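Local coordinates for protein chorismate mutase (Burkholderia thailandensis, PDB 6CNZ) that catalyses the rearrangement of chorismate to prephenate, a step toward phenylalanine and tyrosine, as an all-helical type II chorismate mutase, at residues A[32-35]-A[36-40]; A[105-109]-A[110-114]; A[74-77]-A[78-81]; A[89-92]-A[93-97]; A[118-121]-A[122-126]. One frame throughout, in Å; residues are numbered along the deposited sequence.

Contact 1. Residues A[32-35]-A[36-40]; sequences EPVA and HWKWI
Glu32 and His36 both carry CG on the far side of CB from the backbone N (chi1 -167° and -170°). Their side chains therefore leave the helix side by side, one turn apart, and point the same way. A bend at chi2 of Glu32 swings its carboxylate toward the next turn. OE2 of Glu32 stays 4.1 Å from ND1 of His36, so the two groups make no direct bond. The carboxylate and ring planes are 68° apart. A water lies in the ring plane at the imidazole edge, 2.8 Å from ND1 of His36. It also donates to OE1 of Glu32, but that distance is improbably short and its exact value is doubtful. Both residues belong to helix 31-41, a short helix of the all-helical type II chorismate mutase fold. Its Val34 and Trp37 side chains pack on Leu107 of helix 107-129, while Ala35 touches Leu90 and Trp94 of helix 69-96. Val34 CG1 lies alongside the extended chain of Lys38, 3.7 Å from NZ of Lys38. That ammonium donates to Ile45 O and, weakly, to Gln87 OE1, and the Lys38 side chain is about 4 Å from a nitrate ion. The backbone below is regular: Lys38 N donates to Val34 O at 2.9 Å, and Trp39 N to Ala35 O at 2.7 Å.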
loop_
_atom_site.group_PDB
_atom_site.type_symbol
_atom_site.label_atom_id
_atom_site.label_comp_id
_atom_site.label_asym_id
_atom_site.label_seq_id
_atom_site.Cartn_x
_atom_site.Cartn_y
_atom_site.Cartn_z
ATOM N N GLU A 32 4.896 11.333 1.204
ATOM C CA GLU A 32 5.585 12.007 0.108
ATOM C C GLU A 32 4.647 12.949 -0.640
ATOM O O GLU A 32 4.988 14.134 -0.785
ATOM C CB GLU A 32 6.240 10.965 -0.825
ATOM C CG GLU A 32 7.255 11.542 -1.851
ATOM C CD GLU A 32 6.621 12.303 -3.024
ATOM O OE1 GLU A 32 5.442 12.060 -3.372
ATOM O OE2 GLU A 32 7.317 13.151 -3.619
ATOM N N PRO A 33 3.475 12.520 -1.135
ATOM C CA PRO A 33 2.593 13.498 -1.794
ATOM C C PRO A 33 2.035 14.557 -0.848
ATOM O O PRO A 33 1.768 15.679 -1.294
ATOM C CB PRO A 33 1.479 12.632 -2.410
ATOM C CG PRO A 33 1.527 11.330 -1.714
ATOM C CD PRO A 33 3.003 11.136 -1.371
ATOM N N VAL A 34 1.850 14.259 0.436
ATOM C CA VAL A 34 1.527 15.321 1.389
ATOM C C VAL A 34 2.651 16.349 1.411
ATOM O O VAL A 34 2.422 17.554 1.261
ATOM C CB VAL A 34 1.279 14.743 2.800
ATOM C CG1 VAL A 34 1.059 15.876 3.794
ATOM C CG2 VAL A 34 0.088 13.788 2.824
ATOM N N ALA A 35 3.890 15.877 1.598
ATOM C CA ALA A 35 5.033 16.779 1.642
ATOM C C ALA A 35 5.134 17.585 0.360
ATOM O O ALA A 35 5.331 18.806 0.393
ATOM C CB ALA A 35 6.325 15.986 1.871
ATOM N N HIS A 36 5.018 16.904 -0.782
ATOM C CA HIS A 36 5.090 17.561 -2.086
ATOM C C HIS A 36 4.039 18.674 -2.205
ATOM O O HIS A 36 4.347 19.805 -2.600
ATOM C CB HIS A 36 4.927 16.486 -3.173
ATOM C CG HIS A 36 5.215 16.944 -4.572
ATOM N ND1 HIS A 36 5.197 16.075 -5.648
ATOM C CD2 HIS A 36 5.524 18.162 -5.080
ATOM C CE1 HIS A 36 5.464 16.742 -6.759
ATOM N NE2 HIS A 36 5.666 18.008 -6.442
ATOM N N TRP A 37 2.795 18.383 -1.832
ATOM C CA TRP A 37 1.764 19.424 -1.856
ATOM C C TRP A 37 2.109 20.590 -0.924
ATOM O O TRP A 37 1.966 21.763 -1.300
ATOM C CB TRP A 37 0.413 18.818 -1.483
ATOM C CG TRP A 37 -0.713 19.763 -1.657
ATOM C CD1 TRP A 37 -1.461 19.953 -2.795
ATOM C CD2 TRP A 37 -1.234 20.674 -0.676
ATOM N NE1 TRP A 37 -2.420 20.909 -2.568
ATOM C CE2 TRP A 37 -2.301 21.372 -1.282
ATOM C CE3 TRP A 37 -0.903 20.966 0.650
ATOM C CZ2 TRP A 37 -3.040 22.351 -0.603
ATOM C CZ3 TRP A 37 -1.648 21.943 1.332
ATOM C CH2 TRP A 37 -2.699 22.620 0.701
ATOM N N LYS A 38 2.580 20.288 0.291
ATOM C CA LYS A 38 2.932 21.349 1.247
ATOM C C LYS A 38 4.147 22.154 0.795
ATOM O O LYS A 38 4.222 23.360 1.061
ATOM C CB LYS A 38 3.175 20.736 2.625
ATOM C CG LYS A 38 1.888 20.204 3.275
ATOM C CD LYS A 38 2.158 19.634 4.665
ATOM C CE LYS A 38 0.871 19.478 5.489
ATOM N NZ LYS A 38 1.030 18.413 6.537
ATOM N N TRP A 39 5.091 21.509 0.095
ATOM C CA TRP A 39 6.262 22.202 -0.439
ATOM C C TRP A 39 5.866 23.252 -1.472
ATOM O O TRP A 39 6.442 24.353 -1.516
ATOM C CB TRP A 39 7.216 21.180 -1.066
ATOM C CG TRP A 39 8.453 21.777 -1.707
ATOM C CD1 TRP A 39 8.629 22.087 -3.022
ATOM C CD2 TRP A 39 9.673 22.143 -1.041
ATOM N NE1 TRP A 39 9.891 22.595 -3.224
ATOM C CE2 TRP A 39 10.549 22.646 -2.022
ATOM C CE3 TRP A 39 10.120 22.055 0.290
ATOM C CZ2 TRP A 39 11.845 23.086 -1.719
ATOM C CZ3 TRP A 39 11.418 22.493 0.597
ATOM C CH2 TRP A 39 12.263 22.996 -0.407
ATOM N N ILE A 40 4.895 22.924 -2.324
ATOM C CA ILE A 40 4.431 23.896 -3.315
ATOM C C ILE A 40 3.600 24.989 -2.646
ATOM O O ILE A 40 3.763 26.182 -2.932
ATOM C CB ILE A 40 3.650 23.178 -4.429
ATOM C CG1 ILE A 40 4.602 22.284 -5.219
ATOM C CG2 ILE A 40 2.906 24.205 -5.364
ATOM C CD1 ILE A 40 3.916 21.498 -6.326
HETATM O O HOH W 1 4.362 13.524 -4.970
#

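Contact 2. Residues A[105-109]-A[110-114]; sequences PDLAT and STRPQ. With NO3 (nitrate ion), chain H.
Arg112 reaches back along its helix to cover Leu107. Its CB lies 3.2 Å from Leu107 O, the same oxygen that accepts Arg112 N at 2.7 Å. The chain runs extended through CG and CD, then bends at chi3 (-67°), which turns the guanidinium over the leucine. NE comes next and donates to nitrate O3. At CZ the guanidinium has Leu107 CG over one of its faces. At the tip, NH2 donates to the same nitrate O3 at 2.9 Å and only weakly to nitrate O1. NH2 also meets Leu107 CD2 at 3.3 Å. The nitrate nitrogen lies in the guanidinium plane, at its edge, so the anion is gripped side-on by NE and NH2. Arg50 comes close to NH2, consistent with a positively charged pocket for an anion, although the nitrate probably comes from the crystallisation liquor. The backbone here is the wide, pi-type first turn of helix 107-129: Thr111 N and Arg112 N bond five residues back, to Asp106 O and Leu107 O. Asp106 O also takes Ser110 N. Asp106 is the N-cap. Its OD2 accepts Thr109 N at 2.6 Å and Thr109 OG1 at 2.7 Å, from opposite faces of the carboxylate. The helix is kinked at Pro113, which has no N-H to give; its CD rests 3.3 Å from Ala108 O. Pro105 and Ser110 also pack against Ser110 and Pro105 of the second subunit.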
loop_
_atom_site.group_PDB
_atom_site.type_symbol
_atom_site.label_atom_id
_atom_site.label_comp_id
_atom_site.label_asym_id
_atom_site.label_seq_id
_atom_site.Cartn_x
_atom_site.Cartn_y
_atom_site.Cartn_z
ATOM N N PRO A 105 0.122 15.894 -6.370
ATOM C CA PRO A 105 -1.265 15.409 -6.299
ATOM C C PRO A 105 -2.084 16.268 -5.343
ATOM O O PRO A 105 -1.604 16.694 -4.288
ATOM C CB PRO A 105 -1.124 13.972 -5.777
ATOM C CG PRO A 105 0.333 13.606 -5.958
ATOM C CD PRO A 105 1.113 14.881 -5.952
ATOM N N ASP A 106 -3.323 16.535 -5.722
ATOM C CA ASP A 106 -4.186 17.368 -4.894
ATOM C C ASP A 106 -4.397 16.745 -3.515
ATOM O O ASP A 106 -4.861 15.607 -3.396
ATOM C CB ASP A 106 -5.527 17.577 -5.581
ATOM C CG ASP A 106 -6.451 18.474 -4.773
ATOM O OD1 ASP A 106 -6.123 19.667 -4.616
ATOM O OD2 ASP A 106 -7.491 17.985 -4.285
ATOM N N LEU A 107 -4.081 17.510 -2.465
ATOM C CA LEU A 107 -4.196 16.973 -1.118
ATOM C C LEU A 107 -5.645 16.612 -0.785
ATOM O O LEU A 107 -5.912 15.546 -0.221
ATOM C CB LEU A 107 -3.636 17.976 -0.114
ATOM C CG LEU A 107 -3.629 17.517 1.340
ATOM C CD1 LEU A 107 -2.733 16.285 1.477
ATOM C CD2 LEU A 107 -3.159 18.634 2.255
ATOM N N ALA A 108 -6.598 17.467 -1.169
ATOM C CA ALA A 108 -7.979 17.295 -0.721
ATOM C C ALA A 108 -8.684 16.161 -1.459
ATOM O O ALA A 108 -9.436 15.393 -0.850
ATOM C CB ALA A 108 -8.761 18.606 -0.898
ATOM N N THR A 109 -8.503 16.063 -2.773
ATOM C CA THR A 109 -9.284 15.103 -3.543
ATOM C C THR A 109 -8.500 13.854 -3.908
ATOM O O THR A 109 -9.110 12.846 -4.287
ATOM C CB THR A 109 -9.843 15.744 -4.832
ATOM O OG1 THR A 109 -8.772 16.109 -5.714
ATOM C CG2 THR A 109 -10.680 16.988 -4.510
ATOM N N SER A 110 -7.175 13.880 -3.804
ATOM C CA SER A 110 -6.391 12.696 -4.120
ATOM C C SER A 110 -5.740 12.089 -2.882
ATOM O O SER A 110 -5.974 10.916 -2.563
ATOM C CB SER A 110 -5.340 13.035 -5.191
ATOM O OG SER A 110 -4.556 11.898 -5.535
ATOM N N THR A 111 -4.928 12.852 -2.150
ATOM C CA THR A 111 -4.142 12.215 -1.099
ATOM C C THR A 111 -4.972 11.951 0.164
ATOM O O THR A 111 -4.974 10.835 0.700
ATOM C CB THR A 111 -2.908 13.064 -0.791
ATOM O OG1 THR A 111 -2.143 13.257 -1.996
ATOM C CG2 THR A 111 -2.041 12.366 0.237
ATOM N N ARG A 112 -5.696 12.952 0.651
ATOM C CA ARG A 112 -6.412 12.772 1.914
ATOM C C ARG A 112 -7.488 11.682 1.896
ATOM O O ARG A 112 -7.667 11.027 2.938
ATOM C CB ARG A 112 -7.018 14.109 2.357
ATOM C CG ARG A 112 -7.673 14.047 3.721
ATOM C CD ARG A 112 -7.911 15.440 4.260
ATOM N NE ARG A 112 -6.662 16.138 4.561
ATOM C CZ ARG A 112 -6.464 17.437 4.344
ATOM N NH1 ARG A 112 -7.427 18.190 3.802
ATOM N NH2 ARG A 112 -5.297 17.986 4.662
ATOM N N PRO A 113 -8.232 11.437 0.809
ATOM C CA PRO A 113 -9.142 10.278 0.827
ATOM C C PRO A 113 -8.421 8.956 1.033
ATOM O O PRO A 113 -8.966 8.056 1.682
ATOM C CB PRO A 113 -9.821 10.346 -0.545
ATOM C CG PRO A 113 -9.749 11.774 -0.929
ATOM C CD PRO A 113 -8.419 12.247 -0.407
ATOM N N GLN A 114 -7.209 8.810 0.495
ATOM C CA GLN A 114 -6.452 7.583 0.719
ATOM C C GLN A 114 -6.024 7.471 2.181
ATOM O O GLN A 114 -6.069 6.385 2.779
ATOM C CB GLN A 114 -5.229 7.556 -0.204
ATOM C CG GLN A 114 -5.531 7.517 -1.710
ATOM C CD GLN A 114 -4.255 7.631 -2.555
ATOM O OE1 GLN A 114 -3.533 6.652 -2.742
ATOM N NE2 GLN A 114 -3.971 8.833 -3.049
HETATM N N NO3 H . -2.775 15.889 6.056
HETATM O O1 NO3 H . -2.397 17.099 6.034
HETATM O O2 NO3 H . -1.957 14.985 6.421
HETATM O O3 NO3 H . -3.964 15.588 5.729
HETATM O O HOH W 2 -1.088 15.736 -1.986
#

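Contact 3. Residues A[74-77]-A[78-81]; sequences TFFD and DQIA
Gln79 lays its amide on the ring of Phe75, one turn earlier in helix 69-96. Two successive bends do this. CG stands beside the backbone N (chi1 -56°), and a tight chi2 of -41° folds the chain back toward the preceding turn. Phe75 takes a different first torsion, with CG anti to its backbone N, which sets the ring face against the amide. NE2 of Gln79 then sits 3.3 Å above the Phe75 ring plane, over its centre. Ring and amide planes are only 18° apart, so the amide lies nearly parallel to the ring, and its N-H bonds are not aimed at it. The nitrogen is thereby left to bond within its own plane. NE2 of Gln79 donates to Phe75 O at 2.9 Å, and it has a second acceptor in Ala166 O. Phe75 O is doubly held, since Gln79 N approaches it at 3.1 Å from the other face of the carbonyl plane. Phe76 meets the aliphatic part of the same glutamine: Gln79 CG lies 4.1 Å above the Phe76 ring plane, offset toward the rim. Asp78 OD2 is bonded to His169 ND1. This turn lies in the interior of the all-helical fold, with helices 15-29, 48-64 and 107-129 around it. Phe75 touches Leu20 of the first, and Phe76 touches Leu55 of the second. The chemistry implies a buried amide fixed in rotation: two acceptors take its NE2, and two aromatic faces cover its stem and head.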
loop_
_atom_site.group_PDB
_atom_site.type_symbol
_atom_site.label_atom_id
_atom_site.label_comp_id
_atom_site.label_asym_id
_atom_site.label_seq_id
_atom_site.Cartn_x
_atom_site.Cartn_y
_atom_site.Cartn_z
ATOM N N THR A 74 -2.478 6.224 20.987
ATOM C CA THR A 74 -1.020 6.192 20.971
ATOM C C THR A 74 -0.492 5.704 19.628
ATOM O O THR A 74 0.437 6.297 19.070
ATOM C CB THR A 74 -0.508 5.293 22.095
ATOM O OG1 THR A 74 -0.842 5.884 23.344
ATOM C CG2 THR A 74 1.007 5.141 22.006
ATOM N N PHE A 75 -1.081 4.628 19.091
ATOM C CA PHE A 75 -0.657 4.128 17.790
ATOM C C PHE A 75 -0.791 5.204 16.721
ATOM O O PHE A 75 0.067 5.317 15.836
ATOM C CB PHE A 75 -1.463 2.888 17.411
ATOM C CG PHE A 75 -1.118 2.315 16.049
ATOM C CD1 PHE A 75 0.031 1.555 15.869
ATOM C CD2 PHE A 75 -1.954 2.521 14.963
ATOM C CE1 PHE A 75 0.349 1.016 14.631
ATOM C CE2 PHE A 75 -1.651 1.983 13.714
ATOM C CZ PHE A 75 -0.494 1.225 13.546
ATOM N N PHE A 76 -1.842 6.025 16.797
ATOM C CA PHE A 76 -1.982 7.053 15.771
ATOM C C PHE A 76 -1.140 8.283 16.083
ATOM O O PHE A 76 -0.676 8.944 15.147
ATOM C CB PHE A 76 -3.459 7.398 15.537
ATOM C CG PHE A 76 -4.114 6.506 14.504
ATOM C CD1 PHE A 76 -4.595 5.244 14.849
ATOM C CD2 PHE A 76 -4.208 6.905 13.179
ATOM C CE1 PHE A 76 -5.180 4.412 13.896
ATOM C CE2 PHE A 76 -4.795 6.072 12.219
ATOM C CZ PHE A 76 -5.280 4.823 12.583
ATOM N N ASP A 77 -0.863 8.564 17.363
ATOM C CA ASP A 77 0.224 9.493 17.683
ATOM C C ASP A 77 1.492 9.131 16.919
ATOM O O ASP A 77 2.145 10.003 16.329
ATOM C CB ASP A 77 0.523 9.495 19.184
ATOM C CG ASP A 77 -0.436 10.363 19.981
ATOM O OD1 ASP A 77 -1.086 11.261 19.394
ATOM O OD2 ASP A 77 -0.534 10.147 21.213
ATOM N N ASP A 78 1.833 7.832 16.902
ATOM C CA ASP A 78 3.026 7.356 16.202
ATOM C C ASP A 78 2.895 7.471 14.681
ATOM O O ASP A 78 3.900 7.703 13.998
ATOM C CB ASP A 78 3.335 5.906 16.586
ATOM C CG ASP A 78 3.856 5.777 18.017
ATOM O OD1 ASP A 78 4.390 6.763 18.562
ATOM O OD2 ASP A 78 3.760 4.676 18.585
ATOM N N GLN A 79 1.691 7.268 14.125
ATOM C CA GLN A 79 1.515 7.437 12.675
ATOM C C GLN A 79 1.780 8.875 12.265
ATOM O O GLN A 79 2.472 9.137 11.271
ATOM C CB GLN A 79 0.104 7.027 12.223
ATOM C CG GLN A 79 -0.309 5.584 12.588
ATOM C CD GLN A 79 0.810 4.574 12.398
ATOM O OE1 GLN A 79 1.194 4.254 11.267
ATOM N NE2 GLN A 79 1.339 4.053 13.513
ATOM N N ILE A 80 1.222 9.819 13.029
ATOM C CA ILE A 80 1.450 11.248 12.814
ATOM C C ILE A 80 2.936 11.588 12.956
ATOM O O ILE A 80 3.529 12.222 12.075
ATOM C CB ILE A 80 0.575 12.060 13.791
ATOM C CG1 ILE A 80 -0.907 11.865 13.453
ATOM C CG2 ILE A 80 0.962 13.555 13.808
ATOM C CD1 ILE A 80 -1.855 12.241 14.596
ATOM N N ALA A 81 3.563 11.171 14.067
ATOM C CA ALA A 81 4.994 11.426 14.257
ATOM C C ALA A 81 5.817 10.916 13.077
ATOM O O ALA A 81 6.747 11.589 12.613
ATOM C CB ALA A 81 5.478 10.760 15.549
#

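Contact 4. Residues A[89-92]-A[93-97]; sequences ALFA and TWRAT
Leu90 and Trp94 form the tight half of this contact, in the last turns of the long helix 69-96. Trp94 has CG beside its backbone N (chi1 -64°), and its indole folds back along the preceding turn. Leu90 CB sits 3.9 Å from the centroid of the six-membered ring, only 12° off the ring normal, a clear CH-pi contact. Leu90 O lies over the same indole, 3.2 Å above its plane but offset toward the rim. That oxygen also accepts Trp94 N at 2.8 Å, so backbone and ring both close on it. Helix 31-41 covers this side, and the Trp39 ring meets both Phe91 and Trp94 edge-to-face. The second flank is looser and faces outward. Arg95 extends from CG to NE back past Phe91, and its guanidinium stands almost upright against the phenyl ring. NH2 of Arg95 comes to the ring edge, 3.7 Å from Phe91 CD2. Phe91 CB in turn lies over one guanidinium face, off-centre. The cation thus meets the rim and stem of the phenylalanine, not the flat of its ring. Ala92 and Ala96 are exposed; Thr93 is exposed too, on another side of the helix. Residues of both halves touch a crystal neighbour. Thr97 is the first residue to leave helical geometry. The last backbone bond across the contact is long: Ala96 N reaches Ala92 O at 3.3 Å, with an N-H...O angle of 142°.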
loop_
_atom_site.group_PDB
_atom_site.type_symbol
_atom_site.label_atom_id
_atom_site.label_comp_id
_atom_site.label_asym_id
_atom_site.label_seq_id
_atom_site.Cartn_x
_atom_site.Cartn_y
_atom_site.Cartn_z
ATOM N N ALA A 89 12.133 15.170 6.535
ATOM C CA ALA A 89 13.285 14.650 5.803
ATOM C C ALA A 89 13.205 14.996 4.313
ATOM O O ALA A 89 14.216 15.360 3.699
ATOM C CB ALA A 89 13.387 13.130 6.014
ATOM N N LEU A 90 12.003 14.912 3.718
ATOM C CA LEU A 90 11.842 15.292 2.315
ATOM C C LEU A 90 12.101 16.787 2.116
ATOM O O LEU A 90 12.818 17.179 1.189
ATOM C CB LEU A 90 10.440 14.905 1.813
ATOM C CG LEU A 90 10.152 13.397 1.732
ATOM C CD1 LEU A 90 8.640 13.077 1.627
ATOM C CD2 LEU A 90 10.898 12.772 0.579
ATOM N N PHE A 91 11.546 17.639 2.996
ATOM C CA PHE A 91 11.838 19.071 2.943
ATOM C C PHE A 91 13.336 19.334 2.998
ATOM O O PHE A 91 13.859 20.156 2.235
ATOM C CB PHE A 91 11.144 19.819 4.088
ATOM C CG PHE A 91 9.716 20.256 3.779
ATOM C CD1 PHE A 91 8.899 19.513 2.930
ATOM C CD2 PHE A 91 9.201 21.421 4.344
ATOM C CE1 PHE A 91 7.590 19.917 2.665
ATOM C CE2 PHE A 91 7.894 21.831 4.089
ATOM C CZ PHE A 91 7.090 21.084 3.242
ATOM N N ALA A 92 14.040 18.670 3.928
ATOM C CA ALA A 92 15.489 18.857 4.034
ATOM C C ALA A 92 16.186 18.477 2.724
ATOM O O ALA A 92 17.099 19.173 2.270
ATOM C CB ALA A 92 16.040 18.031 5.215
ATOM N N THR A 93 15.737 17.395 2.087
ATOM C CA THR A 93 16.295 16.973 0.804
ATOM C C THR A 93 15.994 17.989 -0.289
ATOM O O THR A 93 16.876 18.362 -1.070
ATOM C CB THR A 93 15.719 15.603 0.428
ATOM O OG1 THR A 93 16.073 14.649 1.431
ATOM C CG2 THR A 93 16.227 15.123 -0.940
ATOM N N TRP A 94 14.745 18.445 -0.361
ATOM C CA TRP A 94 14.363 19.400 -1.395
ATOM C C TRP A 94 15.045 20.755 -1.209
ATOM O O TRP A 94 15.391 21.401 -2.203
ATOM C CB TRP A 94 12.835 19.519 -1.425
ATOM C CG TRP A 94 12.215 18.209 -1.831
ATOM C CD1 TRP A 94 12.826 17.209 -2.557
ATOM C CD2 TRP A 94 10.907 17.722 -1.502
ATOM N NE1 TRP A 94 11.979 16.139 -2.700
ATOM C CE2 TRP A 94 10.789 16.425 -2.080
ATOM C CE3 TRP A 94 9.817 18.254 -0.785
ATOM C CZ2 TRP A 94 9.622 15.651 -1.970
ATOM C CZ3 TRP A 94 8.652 17.482 -0.674
ATOM C CH2 TRP A 94 8.568 16.191 -1.268
ATOM N N ARG A 95 15.286 21.186 0.037
ATOM C CA ARG A 95 16.035 22.430 0.255
ATOM C C ARG A 95 17.449 22.325 -0.284
ATOM O O ARG A 95 17.990 23.303 -0.798
ATOM C CB ARG A 95 16.110 22.789 1.740
ATOM C CG ARG A 95 14.850 23.360 2.329
ATOM C CD ARG A 95 15.044 23.766 3.797
ATOM N NE ARG A 95 13.738 23.837 4.440
ATOM C CZ ARG A 95 13.302 23.009 5.382
ATOM N NH1 ARG A 95 14.089 22.047 5.856
ATOM N NH2 ARG A 95 12.076 23.164 5.869
ATOM N N ALA A 96 18.066 21.141 -0.168
ATOM C CA ALA A 96 19.463 20.976 -0.573
ATOM C C ALA A 96 19.635 21.062 -2.081
ATOM O O ALA A 96 20.677 21.512 -2.560
ATOM C CB ALA A 96 20.010 19.640 -0.067
ATOM N N THR A 97 18.638 20.623 -2.844
ATOM C CA THR A 97 18.695 20.730 -4.285
ATOM C C THR A 97 17.475 21.532 -4.709
ATOM O O THR A 97 17.448 22.760 -4.549
ATOM C CB THR A 97 18.753 19.343 -4.942
ATOM O OG1 THR A 97 17.577 18.598 -4.601
ATOM C CG2 THR A 97 19.971 18.582 -4.462
#

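Contact 5. Residues A[118-121]-A[122-126]; sequences LTQS and LIAAL
Leu122 N donates to Leu118 O at 2.7 Å, with an N-H...O angle of 165°. The Leu122 side chain closes on the same oxygen. Its CB lies 3.2 Å from Leu118 O, and chi1 of -78° keeps CG beside the backbone N, at 3.3 Å from that oxygen. Ile123 repeats the pattern one residue on: its CG1 lies 3.2 Å from Thr119 O, the acceptor of Ile123 N. The branches themselves meet only lightly, with Thr119 CG2 4.3 Å from Ile123 CD1. Each of these oxygens thus has the side-chain carbons of its donor residue close by, within an ordinary alpha-helical turn. Gln120 runs out on another side of the helix. It bends at chi2 (49°), and NE2 of Gln120 comes within 4.3 Å of Ala124 CB. Its polar end has a weak bond to Asn65 OD1. Ser121 O takes Ala125 N at 2.8 Å, and the Ser121 hydroxyl has weak bonds to Arg117 O and to Leu152 O of the second subunit. This part of helix 107-129 is largely buried. Leu118 and Leu122 pack on Leu23 and Arg27 of helix 15-29. Thr119 meets Leu54 of helix 48-64, and Ile123 meets Arg61 there. Leu122 and Ile123 face Phe76 of helix 69-96, while Ser121, Ala124 and Ala125 pack against the second subunit.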
loop_
_atom_site.group_PDB
_atom_site.type_symbol
_atom_site.label_atom_id
_atom_site.label_comp_id
_atom_site.label_asym_id
_atom_site.label_seq_id
_atom_site.Cartn_x
_atom_site.Cartn_y
_atom_site.Cartn_z
ATOM N N LEU A 118 -7.319 4.588 5.202
ATOM C CA LEU A 118 -6.374 3.782 5.971
ATOM C C LEU A 118 -6.651 3.858 7.470
ATOM O O LEU A 118 -6.313 2.923 8.209
ATOM C CB LEU A 118 -4.941 4.200 5.650
ATOM C CG LEU A 118 -4.495 3.600 4.308
ATOM C CD1 LEU A 118 -3.276 4.315 3.755
ATOM C CD2 LEU A 118 -4.236 2.118 4.417
ATOM N N THR A 119 -7.280 4.941 7.937
ATOM C CA THR A 119 -7.671 5.016 9.339
ATOM C C THR A 119 -8.478 3.790 9.746
ATOM O O THR A 119 -8.121 3.087 10.697
ATOM C CB THR A 119 -8.461 6.294 9.604
ATOM O OG1 THR A 119 -7.621 7.429 9.359
ATOM C CG2 THR A 119 -8.933 6.322 11.048
ATOM N N GLN A 120 -9.544 3.489 9.004
ATOM C CA GLN A 120 -10.373 2.338 9.352
ATOM C C GLN A 120 -9.626 1.016 9.182
ATOM O O GLN A 120 -9.815 0.094 9.983
ATOM C CB GLN A 120 -11.657 2.321 8.521
ATOM C CG GLN A 120 -12.640 1.207 8.950
ATOM C CD GLN A 120 -12.892 1.150 10.474
ATOM O OE1 GLN A 120 -13.059 2.180 11.138
ATOM N NE2 GLN A 120 -12.920 -0.062 11.022
ATOM N N SER A 121 -8.818 0.879 8.124
ATOM C CA SER A 121 -8.073 -0.372 7.936
ATOM C C SER A 121 -7.055 -0.573 9.052
ATOM O O SER A 121 -6.894 -1.686 9.565
ATOM C CB SER A 121 -7.363 -0.381 6.579
ATOM O OG SER A 121 -8.252 -0.061 5.532
ATOM N N LEU A 122 -6.364 0.496 9.436
ATOM C CA LEU A 122 -5.396 0.409 10.522
ATOM C C LEU A 122 -6.070 0.083 11.843
ATOM O O LEU A 122 -5.545 -0.717 12.630
ATOM C CB LEU A 122 -4.625 1.717 10.629
ATOM C CG LEU A 122 -3.550 1.826 9.548
ATOM C CD1 LEU A 122 -2.871 3.187 9.610
ATOM C CD2 LEU A 122 -2.525 0.710 9.736
ATOM N N ILE A 123 -7.228 0.690 12.114
ATOM C CA ILE A 123 -7.905 0.397 13.375
ATOM C C ILE A 123 -8.344 -1.058 13.410
ATOM O O ILE A 123 -8.186 -1.738 14.426
ATOM C CB ILE A 123 -9.085 1.358 13.604
ATOM C CG1 ILE A 123 -8.544 2.750 13.892
ATOM C CG2 ILE A 123 -9.949 0.888 14.765
ATOM C CD1 ILE A 123 -9.595 3.703 14.369
ATOM N N ALA A 124 -8.870 -1.568 12.295
ATOM C CA ALA A 124 -9.240 -2.979 12.238
ATOM C C ALA A 124 -8.009 -3.883 12.313
ATOM O O ALA A 124 -8.052 -4.952 12.938
ATOM C CB ALA A 124 -10.038 -3.258 10.965
ATOM N N ALA A 125 -6.903 -3.474 11.682
ATOM C CA ALA A 125 -5.685 -4.273 11.760
ATOM C C ALA A 125 -5.125 -4.282 13.177
ATOM O O ALA A 125 -4.657 -5.319 13.654
ATOM C CB ALA A 125 -4.632 -3.747 10.780
ATOM N N LEU A 126 -5.163 -3.132 13.859
ATOM C CA LEU A 126 -4.690 -3.061 15.237
ATOM C C LEU A 126 -5.516 -3.961 16.150
ATOM O O LEU A 126 -4.972 -4.613 17.053
ATOM C CB LEU A 126 -4.743 -1.610 15.721
ATOM C CG LEU A 126 -3.848 -1.164 16.883
ATOM C CD1 LEU A 126 -2.366 -1.349 16.544
ATOM C CD2 LEU A 126 -4.140 0.293 17.204
#

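From the N terminus the order is contact 1, contact 3, contact 4, contact 2, contact 5. All are local and run in series; none nests in or crosses another, and none closes a long loop. Contact 1 lies on helix 31-41, contacts 3 and 4 on helix 69-96, and contacts 2 and 5 on helix 107-129. Contact 1 touches contact 4 on one flank and contact 2 on another, so the short helix ties the end of 69-96 to the start of 107-129. Contacts 3 and 5 join the same two long helices nearer the chain's centre. Contacts 2 and 5 also touch the second subunit.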